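Local coordinates for protein putative Zn-dependent exopeptidase (Bacteroides vulgatus ATCC 8482, PDB 3GUX) that is a putative zinc-dependent exopeptidase of family M28, probably an aminopeptidase that removes residues from the N-terminal end of peptides, at residues V134-L137 and L138-R142. Numbering follows the deposited sequence.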
# COMPACT_ATOMS: atom_id res chain seq x y z
N VAL A 134 5.51 -1.19 1.43
CA VAL A 134 6.13 -0.76 0.18
C VAL A 134 6.81 -1.95 -0.53
O VAL A 134 6.70 -2.11 -1.74
CB VAL A 134 7.15 0.39 0.38
CG1 VAL A 134 7.94 0.63 -0.91
CG2 VAL A 134 6.46 1.67 0.86
N GLY A 135 7.57 -2.73 0.24
CA GLY A 135 8.23 -3.89 -0.31
C GLY A 135 7.32 -4.91 -0.96
O GLY A 135 7.63 -5.42 -2.04
N VAL A 136 6.21 -5.21 -0.31
CA VAL A 136 5.23 -6.12 -0.88
C VAL A 136 4.66 -5.54 -2.18
O VAL A 136 4.50 -6.24 -3.17
CB VAL A 136 4.09 -6.34 0.10
CG1 VAL A 136 2.95 -7.05 -0.60
CG2 VAL A 136 4.54 -7.11 1.28
N LEU A 137 4.37 -4.25 -2.20
CA LEU A 137 3.83 -3.62 -3.40
C LEU A 137 4.80 -3.57 -4.58
O LEU A 137 4.38 -3.68 -5.75
CB LEU A 137 3.26 -2.22 -3.06
CG LEU A 137 1.99 -2.25 -2.18
CD1 LEU A 137 1.44 -0.84 -1.94
CD2 LEU A 137 0.90 -3.16 -2.78
N LEU A 138 6.10 -3.40 -4.30
CA LEU A 138 7.11 -3.42 -5.36
C LEU A 138 7.13 -4.79 -6.00
O LEU A 138 7.17 -4.90 -7.22
CB LEU A 138 8.50 -3.08 -4.83
CG LEU A 138 8.80 -1.61 -4.46
CD1 LEU A 138 10.13 -1.48 -3.73
CD2 LEU A 138 8.79 -0.72 -5.69
N GLU A 139 7.07 -5.84 -5.17
CA GLU A 139 7.05 -7.21 -5.69
C GLU A 139 5.76 -7.43 -6.48
O GLU A 139 5.80 -8.09 -7.50
CB GLU A 139 7.22 -8.27 -4.59
CG GLU A 139 6.97 -9.70 -5.03
CD GLU A 139 7.90 -10.19 -6.16
OE1 GLU A 139 8.89 -9.51 -6.54
OE2 GLU A 139 7.63 -11.29 -6.67
N ILE A 140 4.63 -6.88 -6.03
CA ILE A 140 3.38 -6.97 -6.82
C ILE A 140 3.54 -6.24 -8.18
O ILE A 140 3.11 -6.75 -9.21
CB ILE A 140 2.15 -6.51 -6.03
CG1 ILE A 140 1.87 -7.51 -4.90
CG2 ILE A 140 0.91 -6.37 -6.95
CD1 ILE A 140 0.85 -7.07 -3.92
N ALA A 141 4.22 -5.09 -8.16
CA ALA A 141 4.52 -4.33 -9.38
C ALA A 141 5.29 -5.18 -10.40
O ALA A 141 4.93 -5.25 -11.58
CB ALA A 141 5.31 -3.05 -9.05
N ARG A 142 6.34 -5.83 -9.92
CA ARG A 142 7.19 -6.66 -10.73
C ARG A 142 6.38 -7.79 -11.39
O ARG A 142 6.59 -8.11 -12.56
CB ARG A 142 8.33 -7.22 -9.87
CG ARG A 142 9.39 -8.00 -10.69
CD ARG A 142 10.54 -8.53 -9.83
NE ARG A 142 10.15 -9.67 -9.01
CZ ARG A 142 10.14 -10.94 -9.40
NH1 ARG A 142 10.46 -11.28 -10.65
NH2 ARG A 142 9.76 -11.90 -8.56
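The carbonyl oxygens of Val134 to Leu137 accept hydrogen bonds from the amides of Leu138 to Ala141 four residues on, an unbroken alpha-helical ladder. Its shortest bond joins Ala141 N to Leu137 O at 2.8 Å, and its longest joins Glu139 N to Gly135 O at 3.2 Å. On this frame the side chains one turn apart fall into pairs. Val134 and Leu138 run alongside one another in the same direction, CG1 of the valine meeting CD1 of the leucine at 4.1 Å. Val136 and Ile140 repeat the pattern on another flank, where Val136 CG1 lies 3.9 Å from Ile140 CD1. With CG1 of the isoleucine anti to the carbonyl carbon (chi1 -68°) and the chain extended beyond it, CD1 comes to lie against the preceding turn. That same methyl takes a second neighbour, Leu137 CD2 at 4.1 Å, the two side chains meeting at a slant. These residues belong to helix 131-146, which packs on the mixed beta-sheet of the M28 peptidase fold: Val134, Leu137 and Leu138 touch Phe157, and Ala141 touches Ile155, of strand 152-158, while Leu138 also touches helices 26-37 and 47-62. On another side of the helix the contact is polar. Glu139, bent at chi2 (60°), forms a salt bridge with Arg142, whose guanidinium comes side-on and uses two nitrogens, one for each oxygen. Arg142 NE binds Glu139 OE1 at 2.8 Å, fairly straight and close to the guanidinium plane, whereas Arg142 NH2 approaches the syn lone pair of Glu139 OE2 at 2.9 Å from a more tilted position. The buried carboxylate has further donors: Ser28, in helix 26-37, bonds OE1 and the backbone amide of Asp25, just before that helix, bonds OE2, as does Gln143, one turn on in helix 131-146.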